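Local coordinates for mitochondrial enolase superfamily member 1 (Homo sapiens, PDB 4A35), which catalyses the magnesium-dependent dehydration of L-fuconate to 2-keto-3-deoxy-L-fuconate, a step in the breakdown of L-fucose, at residues A[25-30]-A[251-256]; A[37-42]-A[53-58]; A[194-199]-A[221-226]; A[394-399]-A[417-422]. All coordinates share one frame; numbering follows the deposited sequence.

Interaction 1 of 4, residues A[25-30]-A[251-256]; sequences GADAMH and DANQRW. With MG (magnesium ion), chain B.
At the active site of this enolase-superfamily enzyme, a loop of the N-terminal domain lays Asp27 and Met29 against Asn253, just beyond the barrel strand that ends in the metal ligand Asp251. The Asp27 carboxylate stacks on the Asn253 amide with the planes 10° apart, CG to CG 3.4 Å. Its own loop grips Asp27: OD1 forms an Asx turn with Met29 N, widened to an Asx motif by His30 N, while the syn lone pair of OD2 takes the N-H of His30 ND1 at 3.0 Å. An alanine at Asp27 would probably leave these three N-H groups without their acceptor and the Asn253 amide without its stacking partner. As in other members of the mandelate racemase family, the capping domain closes over the mouth of the barrel, and Asp27 and Asn253 probably both bind substrate. Asp251 OD2 binds the magnesium at 2.2 Å, with Glu277 and Glu306 completing its protein ligands. One metal-bound water lies 2.8 Å from Asn253 ND2 and accepts its N-H. The backbone puts Met29 CB 3.2 Å from Asn253 O; CG anti to N (chi1 -172°) and two further bends carry CE to Gln254 O. Ala28 CB packs on Arg255 CG at 3.5 Å.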
# COMPACT_ATOMS: atom_id res chain seq x y z
N GLY A 25 -9.82 19.93 -12.24
CA GLY A 25 -9.22 18.77 -11.55
C GLY A 25 -9.72 18.46 -10.15
O GLY A 25 -9.35 17.43 -9.59
N ALA A 26 -10.64 19.26 -9.59
CA ALA A 26 -11.14 18.94 -8.25
C ALA A 26 -12.13 17.78 -8.27
O ALA A 26 -13.03 17.76 -9.13
CB ALA A 26 -11.83 20.15 -7.64
N ASP A 27 -12.00 16.85 -7.32
CA ASP A 27 -13.01 15.80 -7.19
C ASP A 27 -13.49 15.83 -5.74
O ASP A 27 -13.07 16.72 -4.97
CB ASP A 27 -12.50 14.42 -7.68
CG ASP A 27 -11.36 13.82 -6.89
OD1 ASP A 27 -11.51 13.66 -5.64
OD2 ASP A 27 -10.40 13.39 -7.50
N ALA A 28 -14.40 14.92 -5.35
CA ALA A 28 -14.97 14.92 -3.98
C ALA A 28 -13.93 14.57 -2.88
O ALA A 28 -14.14 14.90 -1.70
CB ALA A 28 -16.13 13.96 -3.91
N MET A 29 -12.87 13.82 -3.26
CA MET A 29 -11.84 13.38 -2.33
C MET A 29 -10.58 14.28 -2.39
O MET A 29 -10.05 14.68 -1.33
CB MET A 29 -11.49 11.90 -2.62
CG MET A 29 -10.56 11.28 -1.58
SD MET A 29 -11.31 11.08 0.07
CE MET A 29 -12.10 9.43 -0.15
N HIS A 30 -10.06 14.51 -3.59
CA HIS A 30 -8.88 15.36 -3.87
C HIS A 30 -9.41 16.73 -4.38
O HIS A 30 -9.76 16.88 -5.55
CB HIS A 30 -7.97 14.66 -4.89
CG HIS A 30 -7.85 13.19 -4.62
ND1 HIS A 30 -8.67 12.27 -5.27
CD2 HIS A 30 -7.09 12.53 -3.71
CE1 HIS A 30 -8.32 11.07 -4.80
NE2 HIS A 30 -7.39 11.17 -3.85
N ASP A 251 -18.10 9.10 -11.03
CA ASP A 251 -16.86 8.75 -10.33
C ASP A 251 -16.90 9.36 -8.94
O ASP A 251 -16.97 10.59 -8.80
CB ASP A 251 -15.65 9.27 -11.15
CG ASP A 251 -14.29 8.85 -10.57
OD1 ASP A 251 -14.27 8.30 -9.44
OD2 ASP A 251 -13.25 9.12 -11.22
N ALA A 252 -16.98 8.51 -7.91
CA ALA A 252 -17.09 8.96 -6.51
C ALA A 252 -15.72 9.07 -5.84
O ALA A 252 -15.71 9.48 -4.67
CB ALA A 252 -17.97 8.00 -5.72
N ASN A 253 -14.60 8.67 -6.52
CA ASN A 253 -13.24 8.80 -5.91
C ASN A 253 -13.19 8.32 -4.43
O ASN A 253 -12.60 9.00 -3.54
CB ASN A 253 -12.76 10.28 -5.98
CG ASN A 253 -12.44 10.68 -7.41
OD1 ASN A 253 -13.29 11.25 -8.09
ND2 ASN A 253 -11.31 10.22 -7.93
N GLN A 254 -13.79 7.11 -4.17
CA GLN A 254 -13.68 6.38 -2.89
C GLN A 254 -14.43 7.02 -1.73
O GLN A 254 -14.18 6.65 -0.59
CB GLN A 254 -12.16 6.23 -2.47
CG GLN A 254 -11.25 5.81 -3.64
CD GLN A 254 -9.78 6.11 -3.38
OE1 GLN A 254 -9.39 6.72 -2.37
NE2 GLN A 254 -8.92 5.75 -4.34
N ARG A 255 -15.34 7.98 -1.98
CA ARG A 255 -15.94 8.71 -0.88
C ARG A 255 -16.77 7.91 0.11
O ARG A 255 -16.84 8.31 1.28
CB ARG A 255 -16.83 9.87 -1.42
CG ARG A 255 -15.94 10.99 -2.00
CD ARG A 255 -15.24 11.76 -0.86
NE ARG A 255 -16.21 12.50 -0.05
CZ ARG A 255 -15.90 13.35 0.93
NH1 ARG A 255 -14.63 13.56 1.26
NH2 ARG A 255 -16.86 13.99 1.59
N TRP A 256 -17.44 6.86 -0.36
CA TRP A 256 -18.49 6.26 0.44
C TRP A 256 -18.16 4.98 1.16
O TRP A 256 -17.24 4.26 0.77
CB TRP A 256 -19.71 5.97 -0.50
CG TRP A 256 -20.20 7.16 -1.32
CD1 TRP A 256 -20.45 8.42 -0.86
CD2 TRP A 256 -20.57 7.15 -2.71
NE1 TRP A 256 -20.92 9.22 -1.90
CE2 TRP A 256 -21.07 8.44 -3.03
CE3 TRP A 256 -20.57 6.16 -3.73
CZ2 TRP A 256 -21.51 8.78 -4.32
CZ3 TRP A 256 -21.11 6.47 -4.97
CH2 TRP A 256 -21.54 7.77 -5.28
MG MG B . -11.41 7.96 -11.27
O HOH W 1 -15.38 12.61 -7.13
O HOH W 2 -11.84 7.46 -9.43
O HOH W 3 -10.17 9.85 -10.41
O HOH W 4 -10.73 8.98 -12.80

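Interaction 2 of 4, residues A[37-42]-A[53-58]; sequences AAYVVI and CGITFT
Ala37–Ile42 and Cys53–Thr58 run antiparallel as the two arms of a beta hairpin, their axes 4.6 Å apart at closest and 162° between their directions. Val40 and Gly54 form a tight hydrogen-bonded pair: Val40 N to Gly54 O and Gly54 N to Val40 O are both 2.7 Å. The bonds between Ala38 and Thr56 are longer; Ala38 N reaches Thr56 O at 3.2 Å, and the return bond from Thr56 N to Ala38 O is weak. Strand 36-44 is the middle one of the three-stranded antiparallel sheet in the N-terminal capping domain, with strand 7-16 along its other edge. On the face that carries Tyr39, Ile55 and Cys53, the tyrosine CG stands anti to the backbone N (chi1 -178°), which lays the ring along the neighbouring strand, CD1 3.6 Å from Ile55 CG2, a methyl that sits at the ring edge near its plane. Farther along, the Tyr39 ring passes Cys53, CE1 to CB 3.9 Å, and the sulfur makes an oblique sulfur-aromatic contact. On the reverse face Ala38 CB meets Thr56 CG2 at 4.0 Å, beside Val66 of helix 63-73. The pairing across these strands is therefore backbone bonding with apolar packing, and the polar ends look beyond it: Tyr39 OH bonds Met419 N and Thr56 OG1 bonds Cys331 O, tying the hairpin to the barrel domain.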
# COMPACT_ATOMS: atom_id res chain seq x y z
N ALA A 37 4.70 14.94 -11.24
CA ALA A 37 5.34 13.68 -11.56
C ALA A 37 6.76 13.62 -11.05
O ALA A 37 7.47 14.65 -10.97
CB ALA A 37 5.36 13.49 -13.10
N ALA A 38 7.19 12.41 -10.71
CA ALA A 38 8.63 12.13 -10.50
C ALA A 38 9.13 11.75 -11.91
O ALA A 38 8.63 10.77 -12.51
CB ALA A 38 8.82 10.99 -9.50
N TYR A 39 9.97 12.59 -12.51
CA TYR A 39 10.43 12.38 -13.90
C TYR A 39 11.81 11.80 -13.89
O TYR A 39 12.75 12.43 -13.37
CB TYR A 39 10.42 13.71 -14.66
CG TYR A 39 10.83 13.57 -16.11
CD1 TYR A 39 10.09 12.76 -16.99
CD2 TYR A 39 11.90 14.29 -16.63
CE1 TYR A 39 10.43 12.66 -18.34
CE2 TYR A 39 12.27 14.18 -17.97
CZ TYR A 39 11.50 13.39 -18.83
OH TYR A 39 11.82 13.28 -20.17
N VAL A 40 11.92 10.58 -14.47
CA VAL A 40 13.15 9.81 -14.51
C VAL A 40 13.76 9.83 -15.90
O VAL A 40 13.06 9.55 -16.88
CB VAL A 40 12.86 8.35 -14.06
CG1 VAL A 40 14.13 7.48 -14.14
CG2 VAL A 40 12.26 8.31 -12.64
N VAL A 41 15.09 10.01 -15.97
CA VAL A 41 15.82 9.89 -17.23
C VAL A 41 17.02 8.96 -17.01
O VAL A 41 17.84 9.16 -16.11
CB VAL A 41 16.23 11.24 -17.87
CG1 VAL A 41 16.99 11.05 -19.19
CG2 VAL A 41 15.01 12.14 -18.06
N ILE A 42 17.12 7.93 -17.85
CA ILE A 42 18.27 7.02 -17.78
C ILE A 42 19.02 7.13 -19.10
O ILE A 42 18.40 7.25 -20.18
CB ILE A 42 17.92 5.54 -17.43
CG1 ILE A 42 17.05 4.88 -18.53
CG2 ILE A 42 17.30 5.44 -16.01
CD1 ILE A 42 16.66 3.31 -18.25
N CYS A 53 13.04 7.68 -20.71
CA CYS A 53 12.31 8.60 -19.85
C CYS A 53 11.17 7.87 -19.14
O CYS A 53 10.48 7.04 -19.73
CB CYS A 53 11.80 9.79 -20.66
SG CYS A 53 13.09 10.60 -21.64
N GLY A 54 10.94 8.22 -17.89
CA GLY A 54 9.89 7.56 -17.13
C GLY A 54 9.22 8.54 -16.21
O GLY A 54 9.83 9.54 -15.79
N ILE A 55 7.97 8.26 -15.91
CA ILE A 55 7.17 9.05 -14.98
C ILE A 55 6.34 8.16 -14.07
O ILE A 55 6.06 6.98 -14.36
CB ILE A 55 6.19 10.04 -15.74
CG1 ILE A 55 5.17 9.24 -16.64
CG2 ILE A 55 6.91 11.18 -16.49
CD1 ILE A 55 3.90 10.04 -17.11
N THR A 56 5.92 8.77 -12.96
CA THR A 56 4.86 8.32 -12.08
C THR A 56 4.12 9.58 -11.70
O THR A 56 4.73 10.62 -11.54
CB THR A 56 5.25 7.41 -10.93
OG1 THR A 56 4.00 6.84 -10.46
CG2 THR A 56 5.95 8.16 -9.78
N PHE A 57 2.81 9.48 -11.57
CA PHE A 57 1.95 10.65 -11.33
C PHE A 57 1.55 10.81 -9.85
O PHE A 57 1.22 9.83 -9.16
CB PHE A 57 0.69 10.46 -12.16
CG PHE A 57 -0.45 11.42 -11.90
CD1 PHE A 57 -0.29 12.80 -12.13
CD2 PHE A 57 -1.67 10.96 -11.42
CE1 PHE A 57 -1.35 13.69 -11.92
CE2 PHE A 57 -2.73 11.85 -11.18
CZ PHE A 57 -2.56 13.22 -11.41
N THR A 58 1.57 12.06 -9.40
CA THR A 58 1.17 12.42 -8.03
C THR A 58 0.28 13.68 -8.08
O THR A 58 0.18 14.32 -9.13
CB THR A 58 2.35 12.64 -7.05
OG1 THR A 58 2.89 13.94 -7.34
CG2 THR A 58 3.42 11.51 -7.07

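Interaction 3 of 4, residues A[194-199]-A[221-226]; sequences SCAWLG and KVKVGA
Ala196, in the loop after the first barrel strand, packs on Lys221–Lys223 at the C-terminal end of the next one, strand 219-223, so the contact belongs to the first beta-alpha-beta unit of the modified TIM barrel that carries catalysis in this superfamily. Two polar links join the backbones. Lys223 N donates to Ala196 O at 2.9 Å, the N-H approaching well off the line of the carbonyl bond (C=O...N angle 128°), and a water bridges Cys195 N to Lys221 O, accepting from the first and donating to the second. Close packing goes with these bonds: Ala196 CB lies 3.1 Å from Lys221 O, and the CA atoms of Ala196 and Val222 are 3.7 Å apart. Most of the side-chain packing gathers round Lys223, probably the proton donor/acceptor of the reaction. Its chain, bent at chi2 (-62°), runs alongside Trp197 and brings CE to within 3.7 Å of CZ3 of the indole. NZ at its tip bonds Asp251 OD2, a magnesium ligand, so the indole flanks the aliphatic part of a side chain whose end is placed by the metal site. Lys221 NZ turns away from this contact toward that site, to Tyr191, Glu277 and Glu387. Leu198 crosses Lys223 at about a right angle, CD2 3.6 Å from Lys223 CB, while its other methyl, CD1, meets Ala226 CB at 4.1 Å.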
# COMPACT_ATOMS: atom_id res chain seq x y z
N SER A 194 -13.33 16.12 -19.13
CA SER A 194 -13.19 17.58 -19.08
C SER A 194 -14.45 18.35 -18.54
O SER A 194 -14.30 19.51 -18.17
CB SER A 194 -12.76 18.12 -20.44
OG SER A 194 -11.46 17.62 -20.73
N CYS A 195 -15.64 17.72 -18.44
CA CYS A 195 -16.83 18.39 -17.86
C CYS A 195 -17.12 17.84 -16.44
O CYS A 195 -18.18 18.12 -15.85
CB CYS A 195 -18.05 18.18 -18.76
SG CYS A 195 -17.79 18.67 -20.49
N ALA A 196 -16.22 16.97 -15.93
CA ALA A 196 -16.48 16.21 -14.71
C ALA A 196 -16.30 16.95 -13.40
O ALA A 196 -16.90 16.53 -12.40
CB ALA A 196 -15.55 14.97 -14.67
N TRP A 197 -15.44 17.95 -13.37
CA TRP A 197 -14.88 18.50 -12.13
C TRP A 197 -15.86 19.27 -11.27
O TRP A 197 -16.86 19.81 -11.75
CB TRP A 197 -13.59 19.31 -12.41
CG TRP A 197 -12.65 18.60 -13.36
CD1 TRP A 197 -12.34 18.95 -14.65
CD2 TRP A 197 -11.93 17.37 -13.10
NE1 TRP A 197 -11.42 18.06 -15.18
CE2 TRP A 197 -11.17 17.07 -14.26
CE3 TRP A 197 -11.81 16.52 -11.97
CZ2 TRP A 197 -10.34 15.93 -14.35
CZ3 TRP A 197 -10.92 15.45 -12.03
CH2 TRP A 197 -10.23 15.14 -13.22
N LEU A 198 -15.59 19.22 -9.94
CA LEU A 198 -16.36 19.95 -8.94
C LEU A 198 -15.98 21.47 -8.94
O LEU A 198 -14.83 21.82 -9.23
CB LEU A 198 -16.15 19.35 -7.54
CG LEU A 198 -16.47 17.87 -7.23
CD1 LEU A 198 -16.94 17.69 -5.77
CD2 LEU A 198 -17.43 17.28 -8.15
N GLY A 199 -16.95 22.32 -8.59
CA GLY A 199 -16.74 23.76 -8.43
C GLY A 199 -17.24 24.65 -9.56
O GLY A 199 -17.21 25.88 -9.44
N LYS A 221 -17.63 11.72 -18.40
CA LYS A 221 -17.57 11.36 -17.00
C LYS A 221 -17.92 12.57 -16.17
O LYS A 221 -17.69 13.71 -16.59
CB LYS A 221 -16.19 10.78 -16.59
CG LYS A 221 -16.23 10.13 -15.20
CD LYS A 221 -15.31 8.91 -15.06
CE LYS A 221 -13.96 9.43 -14.69
NZ LYS A 221 -12.95 8.34 -14.68
N VAL A 222 -18.49 12.32 -14.99
CA VAL A 222 -18.82 13.37 -14.02
C VAL A 222 -18.40 12.90 -12.62
O VAL A 222 -18.67 11.76 -12.23
CB VAL A 222 -20.34 13.75 -14.09
CG1 VAL A 222 -21.24 12.53 -13.81
CG2 VAL A 222 -20.68 14.87 -13.11
N LYS A 223 -17.76 13.80 -11.86
CA LYS A 223 -17.39 13.51 -10.47
C LYS A 223 -18.59 13.74 -9.58
O LYS A 223 -19.31 14.75 -9.72
CB LYS A 223 -16.23 14.42 -10.00
CG LYS A 223 -14.94 14.29 -10.79
CD LYS A 223 -14.36 12.86 -10.70
CE LYS A 223 -13.33 12.70 -11.78
NZ LYS A 223 -12.31 11.68 -11.43
N VAL A 224 -18.73 12.85 -8.61
CA VAL A 224 -19.81 12.86 -7.61
C VAL A 224 -19.25 12.50 -6.23
O VAL A 224 -18.07 12.13 -6.12
CB VAL A 224 -20.97 11.87 -8.01
CG1 VAL A 224 -21.58 12.23 -9.39
CG2 VAL A 224 -20.50 10.40 -7.97
N GLY A 225 -20.10 12.58 -5.20
CA GLY A 225 -19.79 12.06 -3.88
C GLY A 225 -19.50 12.95 -2.70
O GLY A 225 -19.27 12.41 -1.62
N ALA A 226 -19.47 14.28 -2.87
CA ALA A 226 -19.23 15.19 -1.74
C ALA A 226 -20.56 15.75 -1.26
O ALA A 226 -20.74 15.98 -0.06
CB ALA A 226 -18.31 16.34 -2.17
O HOH W 5 -16.70 15.09 -18.78

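Interaction 4 of 4, residues A[394-399]-A[417-422]; sequences EHFKYP and TEMKEE
Phe396 and Met419 meet at a single backbone bridge between two loops of the enolase C-terminal domain, the second leading into helix 421-427. The two side chains cross at a slant: Met419 CG lies over the face of the Phe396 ring, a CH-pi contact 4.0 Å from the centroid, while SD sits obliquely in a Met-aromatic contact. Phe396 CG is anti to the carbonyl carbon (chi1 -74°), which turns the ring back across the second loop, its edge near Thr417 O. An alanine at Phe396 would probably leave Met419 without the ring face it packs on and open a gap where the ring had touched both Met419 and Val360. Beside this pair the backbones are tied by Lys420 N to His395 O, 2.8 Å, and Lys397 N to Glu418 O, 3.0 Å. Lys397 and Glu418 extend together in one direction, CD to OE2 3.6 Å, yet NZ stops 4.1 Å from OE2, too far for a salt bridge; Glu418 OE1 finds its charged mate in Lys129. The Tyr398 ring turns its edge to that carboxylate, the planes 73° apart, and one water joins Tyr398 OH, Lys397 NZ and Glu418 OE1. Lys420, at the N-cap position, stretches out along the first loop until NZ donates to Glu394 O at 2.7 Å.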
# COMPACT_ATOMS: atom_id res chain seq x y z
N GLU A 394 0.96 19.60 -23.84
CA GLU A 394 1.95 20.51 -24.44
C GLU A 394 3.36 20.34 -23.78
O GLU A 394 4.35 20.80 -24.35
CB GLU A 394 1.49 21.99 -24.37
CG GLU A 394 1.34 22.60 -22.96
CD GLU A 394 0.05 22.31 -22.22
OE1 GLU A 394 -0.72 21.42 -22.65
OE2 GLU A 394 -0.23 23.02 -21.22
N HIS A 395 3.44 19.64 -22.62
CA HIS A 395 4.72 19.45 -21.93
C HIS A 395 5.40 18.14 -22.33
O HIS A 395 6.53 17.89 -21.91
CB HIS A 395 4.54 19.52 -20.40
CG HIS A 395 3.92 20.82 -19.94
ND1 HIS A 395 4.54 22.03 -20.18
CD2 HIS A 395 2.74 21.05 -19.32
CE1 HIS A 395 3.73 22.95 -19.68
NE2 HIS A 395 2.67 22.42 -19.12
N PHE A 396 4.74 17.34 -23.18
CA PHE A 396 5.28 16.08 -23.69
C PHE A 396 5.80 16.29 -25.11
O PHE A 396 5.18 16.98 -25.93
CB PHE A 396 4.21 14.96 -23.63
CG PHE A 396 4.03 14.52 -22.19
CD1 PHE A 396 3.25 15.28 -21.31
CD2 PHE A 396 4.78 13.48 -21.65
CE1 PHE A 396 3.15 14.94 -19.95
CE2 PHE A 396 4.70 13.14 -20.28
CZ PHE A 396 3.89 13.88 -19.44
N LYS A 397 6.94 15.66 -25.41
CA LYS A 397 7.56 15.68 -26.74
C LYS A 397 6.63 14.94 -27.76
O LYS A 397 6.54 15.33 -28.93
CB LYS A 397 8.96 15.03 -26.66
CG LYS A 397 9.64 14.94 -28.06
CD LYS A 397 11.10 14.44 -28.04
CE LYS A 397 11.68 14.48 -29.47
NZ LYS A 397 13.14 14.18 -29.43
N TYR A 398 5.97 13.87 -27.31
CA TYR A 398 5.08 13.03 -28.14
C TYR A 398 3.65 13.08 -27.56
O TYR A 398 3.21 12.13 -26.92
CB TYR A 398 5.61 11.59 -28.18
CG TYR A 398 7.05 11.51 -28.62
CD1 TYR A 398 7.40 11.69 -29.97
CD2 TYR A 398 8.08 11.33 -27.69
CE1 TYR A 398 8.74 11.62 -30.38
CE2 TYR A 398 9.42 11.26 -28.09
CZ TYR A 398 9.73 11.38 -29.45
OH TYR A 398 11.04 11.28 -29.90
N PRO A 399 2.92 14.22 -27.70
CA PRO A 399 1.60 14.31 -27.03
C PRO A 399 0.61 13.37 -27.68
O PRO A 399 0.80 13.02 -28.85
CB PRO A 399 1.19 15.77 -27.27
CG PRO A 399 1.91 16.14 -28.58
CD PRO A 399 3.25 15.46 -28.44
N THR A 417 6.77 8.89 -22.97
CA THR A 417 7.06 9.39 -21.60
C THR A 417 7.90 10.68 -21.63
O THR A 417 8.00 11.39 -20.62
CB THR A 417 7.90 8.32 -20.83
OG1 THR A 417 8.89 7.88 -21.77
CG2 THR A 417 7.09 7.11 -20.37
N GLU A 418 8.62 10.92 -22.74
CA GLU A 418 9.57 12.01 -22.80
C GLU A 418 8.93 13.40 -22.64
O GLU A 418 7.97 13.73 -23.33
CB GLU A 418 10.38 11.97 -24.11
CG GLU A 418 11.53 12.97 -24.09
CD GLU A 418 12.56 12.66 -25.15
OE1 GLU A 418 12.45 11.59 -25.81
OE2 GLU A 418 13.42 13.53 -25.38
N MET A 419 9.47 14.18 -21.66
CA MET A 419 8.95 15.52 -21.46
C MET A 419 9.86 16.53 -22.10
O MET A 419 11.06 16.29 -22.24
CB MET A 419 8.75 15.82 -19.97
CG MET A 419 7.68 14.91 -19.36
SD MET A 419 7.35 15.27 -17.59
CE MET A 419 6.28 16.79 -17.76
N LYS A 420 9.31 17.69 -22.43
CA LYS A 420 10.08 18.81 -22.95
C LYS A 420 10.98 19.35 -21.81
O LYS A 420 10.48 19.67 -20.73
CB LYS A 420 9.13 19.90 -23.50
CG LYS A 420 8.40 19.50 -24.77
CD LYS A 420 7.50 20.61 -25.23
CE LYS A 420 6.66 20.16 -26.42
NZ LYS A 420 5.63 21.18 -26.74
N GLU A 421 12.31 19.38 -22.05
CA GLU A 421 13.23 19.85 -21.01
C GLU A 421 12.91 21.27 -20.54
O GLU A 421 13.02 21.50 -19.34
CB GLU A 421 14.71 19.66 -21.39
CG GLU A 421 15.12 18.20 -21.20
CD GLU A 421 15.21 17.72 -19.75
OE1 GLU A 421 15.73 18.49 -18.91
OE2 GLU A 421 14.79 16.58 -19.46
N GLU A 422 12.47 22.20 -21.44
CA GLU A 422 12.07 23.56 -21.03
C GLU A 422 10.87 23.47 -20.01
O GLU A 422 10.92 24.14 -18.96
CB GLU A 422 11.70 24.44 -22.25
O HOH W 6 3.42 18.82 -27.07
O HOH W 7 13.16 11.43 -28.28
O HOH W 8 6.16 12.32 -24.85

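Overall arrangement
The four contacts fall into two touching pairs. Interactions 1 and 3, centres 8 Å apart, are both buried at the catalytic end of the barrel and meet where Asp251 O probably accepts a hydrogen bond from Val224 N; interaction 1 brings metal ligation and a stacked polar pair, interaction 3 backbone bonding and packing along Lys223. Interactions 2 and 4, centres 12 Å apart, join the capping-domain hairpin to the C-terminal domain, in part through Cys53 O and Thr417 OG1. Interaction 2 is buried and largely apolar beside its strand bonds, whereas interaction 4 is only partly buried, with exposed lysines. Interaction 1 itself spans the two domains; interaction 4 lies within the C-terminal one and borders the capping hairpin.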